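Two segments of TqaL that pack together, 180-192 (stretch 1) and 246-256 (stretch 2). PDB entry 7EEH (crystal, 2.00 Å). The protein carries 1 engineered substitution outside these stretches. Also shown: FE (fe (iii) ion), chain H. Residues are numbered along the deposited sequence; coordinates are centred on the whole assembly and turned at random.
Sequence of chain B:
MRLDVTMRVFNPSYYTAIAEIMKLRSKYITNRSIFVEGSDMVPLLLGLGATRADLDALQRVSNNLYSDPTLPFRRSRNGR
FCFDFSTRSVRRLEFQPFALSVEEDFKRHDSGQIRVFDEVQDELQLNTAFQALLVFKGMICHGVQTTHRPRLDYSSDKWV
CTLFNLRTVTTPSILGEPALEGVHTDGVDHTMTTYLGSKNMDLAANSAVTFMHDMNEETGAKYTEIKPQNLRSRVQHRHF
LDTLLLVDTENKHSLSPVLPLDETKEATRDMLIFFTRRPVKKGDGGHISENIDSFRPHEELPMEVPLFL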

ATOM      1  N   LEU B 180     -36.964   4.153 -24.838  1.00 63.18           N
ATOM      2  CA  LEU B 180     -36.529   2.806 -25.179  1.00 60.48           C
ATOM      3  C   LEU B 180     -36.932   1.782 -24.116  1.00 59.48           C
ATOM      4  O   LEU B 180     -38.058   1.805 -23.611  1.00 59.65           O
ATOM      5  CB  LEU B 180     -35.010   2.777 -25.399  1.00 63.01           C
ATOM      6  CG  LEU B 180     -34.076   3.607 -24.499  1.00 65.34           C
ATOM      7  CD1 LEU B 180     -34.052   3.178 -23.029  1.00 58.47           C
ATOM      8  CD2 LEU B 180     -32.665   3.616 -25.078  1.00 68.14           C
ATOM      9  N   GLU B 181     -35.996   0.887 -23.790  1.00 57.88           N
ATOM     10  CA  GLU B 181     -36.256  -0.203 -22.857  1.00 50.70           C
ATOM     11  C   GLU B 181     -36.482   0.313 -21.440  1.00 48.12           C
ATOM     12  O   GLU B 181     -35.798   1.232 -20.976  1.00 48.99           O
ATOM     13  CB  GLU B 181     -35.091  -1.192 -22.871  1.00 46.96           C
ATOM     14  CG  GLU B 181     -35.497  -2.606 -22.487  1.00 48.84           C
ATOM     15  CD  GLU B 181     -34.316  -3.550 -22.330  1.00 47.28           C
ATOM     16  OE1 GLU B 181     -33.146  -3.117 -22.495  1.00 46.42           O
ATOM     17  OE2 GLU B 181     -34.571  -4.742 -22.059  1.00 48.14           O
ATOM     18  N   GLY B 182     -37.442  -0.293 -20.749  1.00 42.94           N
ATOM     19  CA  GLY B 182     -37.765   0.064 -19.382  1.00 43.22           C
ATOM     20  C   GLY B 182     -36.990  -0.757 -18.369  1.00 38.58           C
ATOM     21  O   GLY B 182     -35.938  -1.329 -18.662  1.00 36.05           O
ATOM     22  N   VAL B 183     -37.529  -0.802 -17.149  1.00 36.55           N
ATOM     23  CA  VAL B 183     -36.971  -1.632 -16.086  1.00 33.90           C
ATOM     24  C   VAL B 183     -36.854  -3.074 -16.552  1.00 33.54           C
ATOM     25  O   VAL B 183     -37.829  -3.657 -17.033  1.00 31.02           O
ATOM     26  CB  VAL B 183     -37.858  -1.519 -14.833  1.00 32.51           C
ATOM     27  CG1 VAL B 183     -37.282  -2.326 -13.689  1.00 28.97           C
ATOM     28  CG2 VAL B 183     -38.005  -0.050 -14.450  1.00 34.20           C
ATOM     29  N   HIS B 184     -35.672  -3.670 -16.374  1.00 29.98           N
ATOM     30  CA  HIS B 184     -35.432  -5.021 -16.876  1.00 30.67           C
ATOM     31  C   HIS B 184     -34.269  -5.678 -16.132  1.00 30.15           C
ATOM     32  O   HIS B 184     -33.525  -5.025 -15.394  1.00 28.67           O
ATOM     33  CB  HIS B 184     -35.142  -4.988 -18.381  1.00 29.26           C
ATOM     34  CG  HIS B 184     -33.857  -4.305 -18.723  1.00 28.85           C
ATOM     35  ND1 HIS B 184     -33.736  -2.933 -18.767  1.00 31.84           N
ATOM     36  CD2 HIS B 184     -32.632  -4.800 -19.015  1.00 27.27           C
ATOM     37  CE1 HIS B 184     -32.497  -2.611 -19.083  1.00 29.46           C
ATOM     38  NE2 HIS B 184     -31.805  -3.726 -19.246  1.00 25.93           N
ATOM     39  N   THR B 185     -34.143  -6.996 -16.320  1.00 28.63           N
ATOM     40  CA  THR B 185     -32.886  -7.718 -16.177  1.00 25.86           C
ATOM     41  C   THR B 185     -32.402  -8.147 -17.559  1.00 28.42           C
ATOM     42  O   THR B 185     -33.191  -8.286 -18.496  1.00 28.05           O
ATOM     43  CB  THR B 185     -33.014  -8.957 -15.280  1.00 25.54           C
ATOM     44  OG1 THR B 185     -33.692  -9.995 -15.994  1.00 34.92           O
ATOM     45  CG2 THR B 185     -33.793  -8.620 -14.005  1.00 28.49           C
ATOM     46  N   ASP B 186     -31.098  -8.366 -17.671  1.00 23.34           N
ATOM     47  CA  ASP B 186     -30.476  -8.774 -18.924  1.00 21.90           C
ATOM     48  C   ASP B 186     -30.536 -10.277 -19.159  1.00 23.09           C
ATOM     49  O   ASP B 186     -30.058 -10.743 -20.199  1.00 22.54           O
ATOM     50  CB  ASP B 186     -29.007  -8.342 -18.952  1.00 21.33           C
ATOM     51  CG  ASP B 186     -28.821  -6.847 -18.785  1.00 23.62           C
ATOM     52  OD1 ASP B 186     -29.711  -6.065 -19.178  1.00 22.95           O
ATOM     53  OD2 ASP B 186     -27.752  -6.461 -18.266  1.00 25.97           O
ATOM     54  N   GLY B 187     -31.075 -11.047 -18.216  1.00 22.75           N
ATOM     55  CA  GLY B 187     -31.151 -12.484 -18.381  1.00 21.01           C
ATOM     56  C   GLY B 187     -29.847 -13.216 -18.196  1.00 25.36           C
ATOM     57  O   GLY B 187     -29.707 -14.335 -18.692  1.00 24.36           O
ATOM     58  N   VAL B 188     -28.873 -12.623 -17.498  1.00 22.29           N
ATOM     59  CA  VAL B 188     -27.583 -13.277 -17.289  1.00 18.74           C
ATOM     60  C   VAL B 188     -27.315 -13.329 -15.786  1.00 23.27           C
ATOM     61  O   VAL B 188     -28.235 -13.141 -14.980  1.00 21.89           O
ATOM     62  CB  VAL B 188     -26.464 -12.546 -18.062  1.00 22.09           C
ATOM     63  CG1 VAL B 188     -26.696 -12.634 -19.588  1.00 18.08           C
ATOM     64  CG2 VAL B 188     -26.385 -11.090 -17.638  1.00 18.39           C
ATOM     65  N   ASP B 189     -26.070 -13.616 -15.394  1.00 18.42           N
ATOM     66  CA  ASP B 189     -25.685 -13.636 -13.986  1.00 21.17           C
ATOM     67  C   ASP B 189     -25.022 -12.341 -13.534  1.00 20.72           C
ATOM     68  O   ASP B 189     -25.380 -11.811 -12.483  1.00 19.66           O
ATOM     69  CB  ASP B 189     -24.747 -14.821 -13.700  1.00 19.92           C
ATOM     70  CG  ASP B 189     -25.449 -16.171 -13.845  1.00 27.09           C
ATOM     71  OD1 ASP B 189     -26.525 -16.344 -13.232  1.00 21.46           O
ATOM     72  OD2 ASP B 189     -24.928 -17.041 -14.580  1.00 22.34           O
ATOM     73  N   HIS B 190     -24.041 -11.840 -14.291  1.00 18.86           N
ATOM     74  CA  HIS B 190     -23.320 -10.615 -13.951  1.00 21.15           C
ATOM     75  C   HIS B 190     -23.229  -9.742 -15.191  1.00 19.02           C
ATOM     76  O   HIS B 190     -22.873 -10.233 -16.266  1.00 18.82           O
ATOM     77  CB  HIS B 190     -21.892 -10.898 -13.452  1.00 20.31           C
ATOM     78  CG  HIS B 190     -21.823 -11.842 -12.298  1.00 18.13           C
ATOM     79  ND1 HIS B 190     -22.027 -11.440 -10.994  1.00 18.74           N
ATOM     80  CD2 HIS B 190     -21.551 -13.168 -12.247  1.00 21.54           C
ATOM     81  CE1 HIS B 190     -21.898 -12.481 -10.191  1.00 18.89           C
ATOM     82  NE2 HIS B 190     -21.613 -13.544 -10.928  1.00 20.82           N
ATOM     83  N   THR B 191     -23.523  -8.456 -15.039  1.00 18.67           N
ATOM     84  CA  THR B 191     -23.419  -7.493 -16.125  1.00 17.36           C
ATOM     85  C   THR B 191     -22.438  -6.399 -15.723  1.00 20.75           C
ATOM     86  O   THR B 191     -22.508  -5.878 -14.605  1.00 18.48           O
ATOM     87  CB  THR B 191     -24.777  -6.844 -16.468  1.00 20.98           C
ATOM     88  OG1 THR B 191     -25.714  -7.837 -16.899  1.00 20.76           O
ATOM     89  CG2 THR B 191     -24.594  -5.795 -17.606  1.00 19.60           C
HETATM   90  N   MSE B 192     -21.517  -6.066 -16.631  1.00 18.47           N
HETATM   91  CA  MSE B 192     -20.521  -5.019 -16.402  1.00 17.37           C
HETATM   92  C   MSE B 192     -20.593  -4.034 -17.570  1.00 16.68           C
HETATM   93  O   MSE B 192     -20.596  -4.442 -18.748  1.00 18.10           O
HETATM   94  CB  MSE B 192     -19.099  -5.608 -16.277  1.00 14.48           C
HETATM   95  CG  MSE B 192     -18.014  -4.567 -15.983  1.00 19.48           C
HETATM   96 SE   MSE B 192     -16.432  -5.314 -15.163  1.00 22.40          SE
HETATM   97  CE  MSE B 192     -15.206  -5.547 -16.717  1.00 21.42           C
ATOM     98  N   LEU B 246     -22.947  -5.452 -11.746  1.00 17.82           N
ATOM     99  CA  LEU B 246     -24.154  -5.750 -10.979  1.00 19.57           C
ATOM    100  C   LEU B 246     -24.530  -7.218 -11.122  1.00 19.78           C
ATOM    101  O   LEU B 246     -24.306  -7.832 -12.166  1.00 18.30           O
ATOM    102  CB  LEU B 246     -25.340  -4.868 -11.401  1.00 19.98           C
ATOM    103  CG  LEU B 246     -25.849  -4.878 -12.847  1.00 22.84           C
ATOM    104  CD1 LEU B 246     -26.852  -6.003 -13.102  1.00 20.03           C
ATOM    105  CD2 LEU B 246     -26.481  -3.535 -13.163  1.00 23.10           C
ATOM    106  N   VAL B 247     -25.113  -7.770 -10.059  1.00 18.98           N
ATOM    107  CA  VAL B 247     -25.648  -9.131 -10.081  1.00 20.60           C
ATOM    108  C   VAL B 247     -27.003  -9.068 -10.777  1.00 21.29           C
ATOM    109  O   VAL B 247     -27.948  -8.475 -10.256  1.00 22.47           O
ATOM    110  CB  VAL B 247     -25.770  -9.715  -8.672  1.00 20.04           C
ATOM    111  CG1 VAL B 247     -26.442 -11.123  -8.714  1.00 18.23           C
ATOM    112  CG2 VAL B 247     -24.395  -9.776  -8.014  1.00 18.11           C
ATOM    113  N   ASP B 248     -27.090  -9.650 -11.976  1.00 20.43           N
ATOM    114  CA  ASP B 248     -28.229  -9.377 -12.852  1.00 21.99           C
ATOM    115  C   ASP B 248     -29.496 -10.096 -12.400  1.00 23.03           C
ATOM    116  O   ASP B 248     -30.601  -9.693 -12.787  1.00 22.23           O
ATOM    117  CB  ASP B 248     -27.883  -9.783 -14.288  1.00 21.74           C
ATOM    118  CG  ASP B 248     -28.992  -9.443 -15.284  1.00 23.30           C
ATOM    119  OD1 ASP B 248     -29.400  -8.266 -15.357  1.00 22.90           O
ATOM    120  OD2 ASP B 248     -29.455 -10.366 -15.985  1.00 24.30           O
ATOM    121  N   THR B 249     -29.352 -11.146 -11.593  1.00 26.26           N
ATOM    122  CA  THR B 249     -30.470 -11.920 -11.081  1.00 22.89           C
ATOM    123  C   THR B 249     -31.069 -11.340  -9.807  1.00 28.57           C
ATOM    124  O   THR B 249     -32.147 -11.774  -9.394  1.00 27.18           O
ATOM    125  CB  THR B 249     -30.023 -13.357 -10.807  1.00 24.90           C
ATOM    126  OG1 THR B 249     -28.804 -13.327 -10.060  1.00 24.21           O
ATOM    127  CG2 THR B 249     -29.778 -14.104 -12.107  1.00 21.05           C
ATOM    128  N   GLU B 250     -30.413 -10.374  -9.176  1.00 24.00           N
ATOM    129  CA  GLU B 250     -30.895  -9.854  -7.902  1.00 29.41           C
ATOM    130  C   GLU B 250     -31.181  -8.365  -7.938  1.00 28.95           C
ATOM    131  O   GLU B 250     -31.604  -7.809  -6.920  1.00 35.22           O
ATOM    132  CB  GLU B 250     -29.888 -10.169  -6.784  1.00 28.24           C
ATOM    133  CG  GLU B 250     -29.610 -11.650  -6.667  1.00 27.14           C
ATOM    134  CD  GLU B 250     -28.416 -11.949  -5.801  1.00 26.87           C
ATOM    135  OE1 GLU B 250     -28.081 -11.090  -4.956  1.00 26.92           O
ATOM    136  OE2 GLU B 250     -27.806 -13.024  -5.994  1.00 28.11           O
ATOM    137  N   ASN B 251     -30.962  -7.714  -9.082  1.00 27.27           N
ATOM    138  CA  ASN B 251     -31.258  -6.308  -9.323  1.00 30.82           C
ATOM    139  C   ASN B 251     -32.004  -6.196 -10.636  1.00 26.92           C
ATOM    140  O   ASN B 251     -31.862  -7.049 -11.512  1.00 29.00           O
ATOM    141  CB  ASN B 251     -30.010  -5.430  -9.471  1.00 32.81           C
ATOM    142  CG  ASN B 251     -29.103  -5.488  -8.283  1.00 34.57           C
ATOM    143  OD1 ASN B 251     -29.293  -4.751  -7.321  1.00 36.99           O
ATOM    144  ND2 ASN B 251     -28.083  -6.348  -8.348  1.00 24.89           N
ATOM    145  N   LYS B 252     -32.895  -5.221 -10.722  1.00 26.91           N
ATOM    146  CA  LYS B 252     -33.411  -4.781 -12.005  1.00 27.80           C
ATOM    147  C   LYS B 252     -32.718  -3.465 -12.285  1.00 27.38           C
ATOM    148  O   LYS B 252     -32.194  -2.830 -11.361  1.00 26.15           O
ATOM    149  CB  LYS B 252     -34.943  -4.615 -12.011  1.00 25.25           C
ATOM    150  CG  LYS B 252     -35.737  -5.901 -12.036  1.00 28.65           C
ATOM    151  CD  LYS B 252     -37.242  -5.719 -11.859  1.00 34.48           C
ATOM    152  CE  LYS B 252     -37.952  -7.077 -11.715  1.00 39.46           C
ATOM    153  NZ  LYS B 252     -39.402  -6.968 -11.345  1.00 38.03           N
ATOM    154  N   HIS B 253     -32.678  -3.062 -13.554  1.00 21.71           N
ATOM    155  CA  HIS B 253     -32.028  -1.798 -13.854  1.00 22.91           C
ATOM    156  C   HIS B 253     -32.712  -1.124 -15.035  1.00 27.79           C
ATOM    157  O   HIS B 253     -33.526  -1.719 -15.738  1.00 28.55           O
ATOM    158  CB  HIS B 253     -30.526  -1.984 -14.111  1.00 22.30           C
ATOM    159  CG  HIS B 253     -30.210  -2.913 -15.236  1.00 25.40           C
ATOM    160  ND1 HIS B 253     -30.194  -4.288 -15.092  1.00 25.65           N
ATOM    161  CD2 HIS B 253     -29.883  -2.665 -16.530  1.00 25.68           C
ATOM    162  CE1 HIS B 253     -29.870  -4.842 -16.246  1.00 26.31           C
ATOM    163  NE2 HIS B 253     -29.684  -3.881 -17.135  1.00 26.08           N
ATOM    164  N   SER B 254     -32.382   0.148 -15.220  1.00 24.56           N
ATOM    165  CA  SER B 254     -32.916   0.950 -16.308  1.00 30.62           C
ATOM    166  C   SER B 254     -31.925   2.067 -16.596  1.00 29.27           C
ATOM    167  O   SER B 254     -31.156   2.470 -15.719  1.00 28.79           O
ATOM    168  CB  SER B 254     -34.308   1.502 -15.969  1.00 32.12           C
ATOM    169  OG  SER B 254     -34.250   2.454 -14.924  1.00 31.76           O
ATOM    170  N   LEU B 255     -31.932   2.548 -17.837  1.00 27.18           N
ATOM    171  CA  LEU B 255     -30.989   3.558 -18.293  1.00 31.28           C
ATOM    172  C   LEU B 255     -31.759   4.724 -18.892  1.00 36.27           C
ATOM    173  O   LEU B 255     -32.718   4.525 -19.642  1.00 39.07           O
ATOM    174  CB  LEU B 255     -30.002   2.961 -19.323  1.00 30.31           C
ATOM    175  CG  LEU B 255     -28.914   3.837 -19.975  1.00 33.68           C
ATOM    176  CD1 LEU B 255     -27.926   4.431 -18.957  1.00 28.62           C
ATOM    177  CD2 LEU B 255     -28.156   3.070 -21.070  1.00 31.02           C
ATOM    178  N   SER B 256     -31.360   5.934 -18.541  1.00 33.94           N
ATOM    179  CA  SER B 256     -32.029   7.099 -19.097  1.00 36.20           C
ATOM    180  C   SER B 256     -31.351   7.516 -20.394  1.00 37.07           C
ATOM    181  O   SER B 256     -30.178   7.206 -20.614  1.00 30.20           O
ATOM    182  CB  SER B 256     -32.009   8.246 -18.089  1.00 35.76           C
ATOM    183  OG  SER B 256     -30.749   8.885 -18.068  1.00 34.16           O
TER
HETATM  184 FE    FE H 402     -29.647  -4.010 -19.274  1.00 24.32          FE
HETATM  185  O   HOH W   1     -33.293   0.471 -19.674  1.00 36.97           O
HETATM  186  O   HOH W   2     -26.846 -15.288 -10.863  1.00 23.73           O
HETATM  187  O   HOH W   3     -29.977  -4.329 -21.506  1.00 27.33           O

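Segments 180-192 and 246-256 of TqaL run antiparallel and bury 814 Å² between them, pairing their backbones at two places with the carboxylate of Asp 248 binding the loop between them. Leu 246 opens the contact in a hydrogen-bonded pair with Thr 191: Leu 246 N donates to Thr 191 O (2.9 Å), and Thr 191 N returns a bond to Leu 246 O (3.0 Å). Their side chains share one face of the sheet, where Leu 246 CD1 lies 4.0 Å from Thr 191 CB. Val 247 faces His 190 in a non-hydrogen-bonded pair, so the backbones come closer, CA to CA 4.8 Å, and both side chains take the other face; Val 247 CG2 is 4.2 Å from His 190 ND1. Val 247 O turns inward to its own segment, accepting a bond from Asn 251 ND2 (2.9 Å) that helps hold the turn.

Asp 248 is the polar centre of the contact. Its backbone N donates to Asp 189 O (2.8 Å), extending the ladder by one bond, while its side chain points toward segment 180-192 and gathers amides where that chain bends: Asp 186 N donates to Asp 248 OD1 (2.9 Å) and Val 188 N to Asp 248 OD2 (2.8 Å). Thr 249 packs its methyl against the backbone, CG2 3.4 Å from Val 188 O, and water 2 links Thr 249 OG1 (2.9 Å) to Asp 189 OD1 (2.6 Å).

Lys 252 contributes the aliphatic part of its side chain: its CB lies 3.7 Å from Val 183 CG1 and its CG 3.9 Å from Thr 185 CG2, while its end leads away. At His 253 the backbones pair again through a single antiparallel bridge, this time strand 252-255 against the loop residue His 184: His 253 N to His 184 O (2.8 Å) and His 184 N to His 253 O (3.0 Å). Both CA-to-CB bonds point away, yet both rings curl back to the iron. His 253 NE2 binds FE at 2.1 Å, beside His 184 NE2 at 2.2 Å and Asp 186 OD1 at 2.1 Å; water 3 (O to FE 2.3 Å) and two atoms from elsewhere in the structure complete the six ligands. The shared metal explains why His 184 NE2 and His 253 NE2 sit only 3.0 Å apart without a hydrogen bond. His 184 ND1 donates to Gly 182 O (2.7 Å), steadying the ring. Beyond the bridge, water 1 joins Leu 255 N (3.1 Å) to Glu 181 O (2.9 Å).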